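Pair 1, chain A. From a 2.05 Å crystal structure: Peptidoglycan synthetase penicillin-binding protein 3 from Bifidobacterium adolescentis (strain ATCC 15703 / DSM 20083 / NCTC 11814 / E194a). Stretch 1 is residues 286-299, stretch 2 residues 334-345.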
# COMPACT_ATOMS: atom_id res chain seq x y z
N GLY A 286 -22.19 7.49 2.86
CA GLY A 286 -23.15 8.45 3.39
C GLY A 286 -23.11 9.78 2.65
O GLY A 286 -22.81 9.83 1.45
N SER A 287 -23.35 10.88 3.36
CA SER A 287 -23.56 12.19 2.74
C SER A 287 -22.38 12.71 1.90
O SER A 287 -22.57 13.53 1.00
CB SER A 287 -23.99 13.22 3.81
OG SER A 287 -24.27 14.50 3.24
N ILE A 288 -21.17 12.22 2.15
CA ILE A 288 -20.05 12.56 1.26
C ILE A 288 -20.38 12.18 -0.19
O ILE A 288 -19.99 12.86 -1.13
CB ILE A 288 -18.72 11.87 1.72
CG1 ILE A 288 -18.50 12.14 3.22
CG2 ILE A 288 -17.52 12.37 0.85
CD1 ILE A 288 -17.12 11.79 3.75
N GLY A 289 -21.12 11.09 -0.35
CA GLY A 289 -21.60 10.66 -1.66
C GLY A 289 -22.47 11.66 -2.42
O GLY A 289 -22.62 11.54 -3.65
N LYS A 290 -23.04 12.65 -1.72
CA LYS A 290 -23.85 13.68 -2.38
C LYS A 290 -22.98 14.49 -3.33
O LYS A 290 -23.49 15.07 -4.30
CB LYS A 290 -24.46 14.66 -1.36
CG LYS A 290 -25.57 14.09 -0.45
CD LYS A 290 -26.11 15.27 0.38
CE LYS A 290 -27.29 14.87 1.28
NZ LYS A 290 -26.90 13.88 2.32
N VAL A 291 -21.68 14.58 -3.03
CA VAL A 291 -20.77 15.32 -3.92
C VAL A 291 -20.81 14.74 -5.33
O VAL A 291 -20.85 15.48 -6.31
CB VAL A 291 -19.33 15.34 -3.39
CG1 VAL A 291 -18.37 15.96 -4.43
CG2 VAL A 291 -19.29 16.16 -2.09
N LEU A 292 -20.84 13.41 -5.41
CA LEU A 292 -20.84 12.74 -6.72
C LEU A 292 -22.14 12.95 -7.48
O LEU A 292 -22.12 13.26 -8.68
CB LEU A 292 -20.60 11.23 -6.57
CG LEU A 292 -19.50 10.72 -5.62
CD1 LEU A 292 -19.14 9.30 -5.98
CD2 LEU A 292 -18.29 11.61 -5.62
N ALA A 293 -23.27 12.78 -6.80
CA ALA A 293 -24.57 12.90 -7.49
C ALA A 293 -24.84 14.33 -7.94
O ALA A 293 -25.37 14.57 -9.04
CB ALA A 293 -25.72 12.39 -6.61
N MSE A 294 -24.50 15.29 -7.09
CA MSE A 294 -24.73 16.71 -7.37
C MSE A 294 -23.84 17.21 -8.50
O MSE A 294 -24.26 18.02 -9.33
CB MSE A 294 -24.47 17.58 -6.13
CG MSE A 294 -24.84 19.06 -6.33
SE MSE A 294 -24.64 20.16 -4.72
CE MSE A 294 -26.02 19.33 -3.65
N SER A 295 -22.59 16.75 -8.50
CA SER A 295 -21.70 17.05 -9.61
C SER A 295 -22.38 16.64 -10.92
O SER A 295 -22.32 17.39 -11.92
CB SER A 295 -20.36 16.32 -9.45
OG SER A 295 -19.62 16.87 -8.38
N GLY A 296 -23.02 15.48 -10.91
CA GLY A 296 -23.76 14.98 -12.07
C GLY A 296 -24.90 15.92 -12.47
O GLY A 296 -25.09 16.22 -13.65
N MSE A 297 -25.65 16.40 -11.48
CA MSE A 297 -26.77 17.31 -11.73
C MSE A 297 -26.33 18.59 -12.41
O MSE A 297 -26.99 19.09 -13.33
CB MSE A 297 -27.49 17.67 -10.43
CG MSE A 297 -28.16 16.49 -9.77
SE MSE A 297 -28.88 17.05 -8.08
CE MSE A 297 -29.29 15.27 -7.39
N LEU A 298 -25.22 19.14 -11.93
CA LEU A 298 -24.68 20.37 -12.52
C LEU A 298 -24.19 20.09 -13.93
O LEU A 298 -24.52 20.81 -14.85
CB LEU A 298 -23.54 20.92 -11.68
CG LEU A 298 -23.93 21.32 -10.26
CD1 LEU A 298 -22.68 21.75 -9.52
CD2 LEU A 298 -24.95 22.46 -10.28
N GLN A 299 -23.39 19.03 -14.09
CA GLN A 299 -22.83 18.68 -15.38
C GLN A 299 -23.90 18.51 -16.46
O GLN A 299 -23.71 18.95 -17.60
CB GLN A 299 -21.99 17.41 -15.28
CG GLN A 299 -21.33 16.99 -16.59
CD GLN A 299 -20.26 17.99 -17.03
OE1 GLN A 299 -19.60 18.62 -16.20
NE2 GLN A 299 -20.11 18.15 -18.35
N THR A 334 -30.44 26.81 -1.15
CA THR A 334 -30.01 26.63 -2.53
C THR A 334 -29.48 25.22 -2.71
O THR A 334 -29.39 24.45 -1.75
CB THR A 334 -28.89 27.59 -2.89
OG1 THR A 334 -27.76 27.32 -2.05
CG2 THR A 334 -29.36 29.06 -2.73
N LEU A 335 -29.11 24.86 -3.94
CA LEU A 335 -28.56 23.54 -4.17
C LEU A 335 -27.27 23.36 -3.36
O LEU A 335 -27.05 22.30 -2.77
CB LEU A 335 -28.28 23.30 -5.66
CG LEU A 335 -27.91 21.85 -6.01
CD1 LEU A 335 -29.07 20.92 -5.71
CD2 LEU A 335 -27.51 21.75 -7.48
N ALA A 336 -26.44 24.40 -3.31
CA ALA A 336 -25.24 24.38 -2.47
C ALA A 336 -25.60 24.12 -1.00
O ALA A 336 -24.93 23.36 -0.30
CB ALA A 336 -24.45 25.68 -2.63
N GLY A 337 -26.68 24.75 -0.53
CA GLY A 337 -27.12 24.56 0.85
C GLY A 337 -27.62 23.15 1.15
O GLY A 337 -27.46 22.65 2.26
N ILE A 338 -28.24 22.51 0.16
CA ILE A 338 -28.64 21.10 0.32
C ILE A 338 -27.41 20.22 0.62
O ILE A 338 -27.47 19.30 1.45
CB ILE A 338 -29.43 20.60 -0.92
CG1 ILE A 338 -30.87 21.15 -0.86
CG2 ILE A 338 -29.43 19.06 -0.98
CD1 ILE A 338 -31.61 21.17 -2.20
N LEU A 339 -26.30 20.52 -0.05
CA LEU A 339 -25.04 19.83 0.20
C LEU A 339 -24.54 20.15 1.62
O LEU A 339 -24.24 19.25 2.42
CB LEU A 339 -23.94 20.25 -0.81
CG LEU A 339 -22.62 19.50 -0.59
CD1 LEU A 339 -22.77 17.98 -0.88
CD2 LEU A 339 -21.40 20.11 -1.33
N GLU A 340 -24.45 21.44 1.92
CA GLU A 340 -23.94 21.92 3.19
C GLU A 340 -24.74 21.37 4.39
O GLU A 340 -24.18 21.06 5.45
CB GLU A 340 -23.99 23.45 3.21
CG GLU A 340 -23.56 24.05 4.52
CD GLU A 340 -24.47 25.18 4.97
OE1 GLU A 340 -25.49 25.44 4.30
OE2 GLU A 340 -24.15 25.79 6.01
N GLN A 341 -26.05 21.25 4.20
CA GLN A 341 -26.93 20.78 5.28
C GLN A 341 -27.14 19.27 5.25
O GLN A 341 -27.91 18.75 6.03
CB GLN A 341 -28.27 21.50 5.19
CG GLN A 341 -28.14 23.03 5.30
CD GLN A 341 -28.10 23.50 6.74
OE1 GLN A 341 -28.20 22.70 7.67
NE2 GLN A 341 -27.96 24.81 6.94
N SER A 342 -26.45 18.57 4.34
CA SER A 342 -26.60 17.12 4.24
C SER A 342 -28.07 16.69 4.07
O SER A 342 -28.50 15.72 4.65
CB SER A 342 -26.00 16.43 5.47
OG SER A 342 -24.64 16.82 5.68
N SER A 343 -28.83 17.41 3.27
CA SER A 343 -30.25 17.11 3.16
C SER A 343 -30.56 16.05 2.11
O SER A 343 -30.56 16.33 0.90
CB SER A 343 -31.05 18.37 2.88
OG SER A 343 -32.42 18.07 2.62
N ASN A 344 -30.83 14.84 2.59
CA ASN A 344 -31.33 13.75 1.75
C ASN A 344 -32.57 14.18 1.01
O ASN A 344 -32.73 13.89 -0.18
CB ASN A 344 -31.69 12.54 2.62
CG ASN A 344 -30.52 12.04 3.43
OD1 ASN A 344 -29.36 12.27 3.07
ND2 ASN A 344 -30.80 11.37 4.54
N VAL A 345 -33.45 14.87 1.72
CA VAL A 345 -34.72 15.27 1.15
C VAL A 345 -34.47 16.24 -0.01
O VAL A 345 -35.01 16.07 -1.09
CB VAL A 345 -35.65 15.90 2.22
CG1 VAL A 345 -36.88 16.53 1.55
CG2 VAL A 345 -36.08 14.84 3.26

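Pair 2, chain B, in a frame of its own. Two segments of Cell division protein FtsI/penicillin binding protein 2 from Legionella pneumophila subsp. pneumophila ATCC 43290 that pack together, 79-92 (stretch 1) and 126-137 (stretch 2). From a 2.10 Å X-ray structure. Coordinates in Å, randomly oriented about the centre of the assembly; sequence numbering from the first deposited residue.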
# COMPACT_ATOMS: atom_id res chain seq x y z
N GLY B 79 6.53 -4.08 2.35
CA GLY B 79 6.92 -4.84 1.18
C GLY B 79 6.89 -3.97 -0.06
O GLY B 79 7.23 -2.79 -0.01
N SER B 80 6.43 -4.54 -1.17
CA SER B 80 6.45 -3.84 -2.46
C SER B 80 5.50 -2.63 -2.57
O SER B 80 5.55 -1.90 -3.56
CB SER B 80 6.21 -4.82 -3.61
OG SER B 80 7.24 -5.80 -3.67
N THR B 81 4.65 -2.39 -1.57
CA THR B 81 3.84 -1.17 -1.58
C THR B 81 4.72 0.07 -1.36
O THR B 81 4.24 1.20 -1.53
CB THR B 81 2.67 -1.20 -0.55
OG1 THR B 81 3.18 -1.28 0.79
CG2 THR B 81 1.74 -2.38 -0.83
N ILE B 82 5.99 -0.13 -1.00
CA ILE B 82 6.94 0.98 -0.92
C ILE B 82 7.40 1.44 -2.31
O ILE B 82 7.82 2.58 -2.48
CB ILE B 82 8.20 0.61 -0.09
CG1 ILE B 82 8.98 1.87 0.32
CG2 ILE B 82 9.14 -0.30 -0.88
CD1 ILE B 82 8.21 2.80 1.16
N LYS B 83 7.33 0.54 -3.29
CA LYS B 83 7.92 0.78 -4.61
C LYS B 83 7.51 2.08 -5.30
O LYS B 83 8.37 2.75 -5.88
CB LYS B 83 7.70 -0.43 -5.53
CG LYS B 83 8.61 -1.63 -5.23
CD LYS B 83 8.29 -2.83 -6.12
CE LYS B 83 9.41 -3.87 -6.09
NZ LYS B 83 9.65 -4.43 -4.73
N PRO B 84 6.21 2.45 -5.26
CA PRO B 84 5.82 3.74 -5.87
C PRO B 84 6.57 4.94 -5.30
O PRO B 84 6.84 5.89 -6.03
CB PRO B 84 4.33 3.85 -5.52
CG PRO B 84 3.87 2.44 -5.44
CD PRO B 84 5.03 1.68 -4.83
N PHE B 85 6.90 4.89 -4.01
CA PHE B 85 7.60 6.00 -3.36
C PHE B 85 9.09 6.03 -3.71
O PHE B 85 9.68 7.10 -3.85
CB PHE B 85 7.38 5.96 -1.85
CG PHE B 85 5.92 5.97 -1.45
CD1 PHE B 85 5.24 7.17 -1.33
CD2 PHE B 85 5.24 4.78 -1.24
CE1 PHE B 85 3.89 7.18 -0.98
CE2 PHE B 85 3.89 4.79 -0.89
CZ PHE B 85 3.22 6.00 -0.76
N ILE B 86 9.68 4.85 -3.85
CA ILE B 86 11.05 4.74 -4.35
C ILE B 86 11.13 5.36 -5.74
O ILE B 86 12.01 6.17 -6.02
CB ILE B 86 11.51 3.27 -4.44
CG1 ILE B 86 11.62 2.64 -3.06
CG2 ILE B 86 12.85 3.17 -5.17
CD1 ILE B 86 12.70 3.24 -2.19
N ALA B 87 10.19 4.99 -6.59
CA ALA B 87 10.12 5.52 -7.95
C ALA B 87 9.92 7.04 -7.95
O ALA B 87 10.55 7.75 -8.72
CB ALA B 87 9.02 4.84 -8.74
N ALA B 88 9.02 7.51 -7.08
CA ALA B 88 8.71 8.93 -6.99
C ALA B 88 9.95 9.73 -6.61
O ALA B 88 10.25 10.76 -7.22
CB ALA B 88 7.61 9.17 -5.97
N ALA B 89 10.67 9.25 -5.60
CA ALA B 89 11.89 9.91 -5.15
C ALA B 89 12.92 10.00 -6.27
O ALA B 89 13.57 11.02 -6.45
CB ALA B 89 12.48 9.17 -3.95
N ALA B 90 13.06 8.91 -7.04
CA ALA B 90 14.04 8.85 -8.11
C ALA B 90 13.66 9.75 -9.27
O ALA B 90 14.51 10.46 -9.82
CB ALA B 90 14.20 7.42 -8.59
N ILE B 91 12.39 9.71 -9.65
CA ILE B 91 11.86 10.52 -10.74
C ILE B 91 11.93 12.01 -10.40
O ILE B 91 12.23 12.84 -11.26
CB ILE B 91 10.39 10.14 -11.06
CG1 ILE B 91 10.32 8.75 -11.68
CG2 ILE B 91 9.75 11.16 -12.00
CD1 ILE B 91 11.20 8.59 -12.89
N ASN B 92 11.66 12.34 -9.15
CA ASN B 92 11.54 13.73 -8.74
C ASN B 92 12.88 14.45 -8.62
O ASN B 92 12.94 15.68 -8.72
CB ASN B 92 10.76 13.84 -7.43
CG ASN B 92 10.20 15.22 -7.21
OD1 ASN B 92 9.22 15.62 -7.85
ND2 ASN B 92 10.79 15.96 -6.28
N SER B 126 10.82 -0.71 -18.86
CA SER B 126 10.85 0.64 -18.30
C SER B 126 10.51 0.65 -16.81
O SER B 126 10.15 -0.38 -16.24
CB SER B 126 9.86 1.54 -19.05
OG SER B 126 8.53 1.10 -18.86
N LEU B 127 10.63 1.81 -16.20
CA LEU B 127 10.32 1.94 -14.78
C LEU B 127 8.84 1.64 -14.56
O LEU B 127 8.47 1.01 -13.57
CB LEU B 127 10.69 3.33 -14.26
CG LEU B 127 10.41 3.60 -12.78
CD1 LEU B 127 11.01 2.53 -11.88
CD2 LEU B 127 10.93 4.97 -12.39
N ALA B 128 8.01 2.07 -15.50
CA ALA B 128 6.57 1.82 -15.43
C ALA B 128 6.29 0.32 -15.44
O ALA B 128 5.41 -0.16 -14.72
CB ALA B 128 5.86 2.51 -16.58
N ASP B 129 7.03 -0.41 -16.27
CA ASP B 129 6.87 -1.85 -16.37
C ASP B 129 7.29 -2.52 -15.07
O ASP B 129 6.67 -3.49 -14.62
CB ASP B 129 7.71 -2.41 -17.53
CG ASP B 129 7.19 -2.00 -18.89
OD1 ASP B 129 5.96 -1.78 -19.01
OD2 ASP B 129 8.00 -1.89 -19.83
N ALA B 130 8.36 -2.00 -14.47
CA ALA B 130 8.90 -2.55 -13.23
C ALA B 130 7.94 -2.36 -12.06
O ALA B 130 7.84 -3.22 -11.20
CB ALA B 130 10.27 -1.94 -12.93
N ILE B 131 7.24 -1.23 -12.04
CA ILE B 131 6.20 -1.01 -11.03
C ILE B 131 5.01 -1.95 -11.27
O ILE B 131 4.52 -2.59 -10.35
CB ILE B 131 5.71 0.45 -11.02
CG1 ILE B 131 6.80 1.40 -10.49
CG2 ILE B 131 4.45 0.59 -10.17
CD1 ILE B 131 7.12 1.21 -9.01
N ALA B 132 4.56 -2.01 -12.52
CA ALA B 132 3.40 -2.83 -12.90
C ALA B 132 3.60 -4.31 -12.59
O ALA B 132 2.71 -4.96 -12.04
CB ALA B 132 3.08 -2.64 -14.40
N LYS B 133 4.76 -4.84 -12.95
CA LYS B 133 5.04 -6.25 -12.72
C LYS B 133 5.72 -6.47 -11.38
O LYS B 133 5.93 -7.61 -10.97
CB LYS B 133 5.89 -6.81 -13.87
CG LYS B 133 5.10 -7.04 -15.14
CD LYS B 133 5.87 -6.58 -16.37
CE LYS B 133 7.06 -7.48 -16.65
NZ LYS B 133 6.66 -8.84 -17.11
N SER B 134 6.04 -5.38 -10.70
CA SER B 134 6.69 -5.41 -9.39
C SER B 134 8.04 -6.13 -9.44
O SER B 134 8.28 -7.09 -8.71
CB SER B 134 5.77 -6.05 -8.34
OG SER B 134 6.13 -5.64 -7.04
N ILE B 135 8.92 -5.64 -10.31
CA ILE B 135 10.22 -6.27 -10.54
C ILE B 135 11.26 -5.77 -9.54
O ILE B 135 11.71 -4.63 -9.61
CB ILE B 135 10.70 -6.01 -11.98
CG1 ILE B 135 9.63 -6.47 -12.97
CG2 ILE B 135 12.03 -6.72 -12.25
CD1 ILE B 135 10.07 -6.45 -14.42
N ASN B 136 11.63 -6.65 -8.60
CA ASN B 136 12.50 -6.29 -7.49
C ASN B 136 13.87 -5.75 -7.90
O ASN B 136 14.29 -4.70 -7.43
CB ASN B 136 12.68 -7.49 -6.55
CG ASN B 136 11.42 -7.81 -5.76
OD1 ASN B 136 10.53 -6.97 -5.62
ND2 ASN B 136 11.34 -9.02 -5.23
N VAL B 137 14.57 -6.48 -8.77
CA VAL B 137 15.92 -6.09 -9.15
C VAL B 137 15.96 -4.68 -9.75
O VAL B 137 16.87 -3.91 -9.47
CB VAL B 137 16.57 -7.13 -10.10
CG1 VAL B 137 17.89 -6.60 -10.67
CG2 VAL B 137 16.81 -8.43 -9.36
O HOH W 1 7.72 -7.84 -5.76

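In both pairs two helices pack side by side in nearly antiparallel fashion, and a turn after the second helix brings its chain back against the start of the first. The axes of helices 290-299 and 335-340 in pair 1 approach to 10.8 Å at 169°; those of helices 83-92 and 127-133 in pair 2 approach to 10.6 Å at 166°. Fourteen central residues superpose with an RMSD of 0.4 Å. The second helix ends alike in each: Ser A342 and its match Ser B134 adopt positive phi, and a new helix begins at Asn A344 and Asn B136.

At the polar end of the contact the same four residue types recur: Ser A287, Lys A290, Ser A342 and Asn A344 match Ser B80, Lys B83, Ser B134 and Asn B136. Lys A290 and Lys B83 coincide, with CA atoms 0.3 Å apart, and both side chains run m, t, t, p. Each ammonium group bridges the stretches: Lys A290 NZ donates to Asn A344 OD1 (3.0 Å) and to Ser A287 OG (2.9 Å), whereas Lys B83 NZ donates to Asn B136 OD1 (2.8 Å) and to Ser B80 OG (3.0 Å). In each pair the lysine thus ties the first residue of the helix after the turn to the serine near the start of its own stretch.

The serines around it differ. Ser A287 takes the t rotamer and Ser A342 the m rotamer, leaving Ser A287 OG and Ser A342 OG 3.4 Å apart in a weak hydrogen bond; Lys A290 NZ adds a weak bond to Ser A342 O (3.4 Å). In pair 2 the rotamers are exchanged, Ser B80 being m and Ser B134 t. A water joins the hydroxyls instead, lying 3.0 Å from both Ser B80 OG and Ser B134 OG and donating to the latter.

Farther along the helices, the apolar packing is solved with different side chains. Met A294, a selenomethionine, extends across the gap: its CE lies 3.3 Å from Leu A335 O and 3.6 Å from Leu A339 CB, while its SE is 3.9 Å from Leu A335 CG. The matching Ala B87 points the same way but stops at CB, which lies 4.1 Å from both Leu B127 CD2 and Ile B131 CD1. Those two side chains reach in from the second stretch; Ile B131 CD1 also approaches Lys B83 CB to 3.9 Å, much as Leu A339 CD1 meets Lys A290 CB at 3.8 Å. At the next turn, Leu A298 CD2 touches Leu A335 CD2 (3.9 Å), and Ile B91 CD1 touches Leu B127 CD2 (3.7 Å). The smaller alanine accompanies a smaller buried surface, 367 Å² against 504 Å², although the helix spacing scarcely changes.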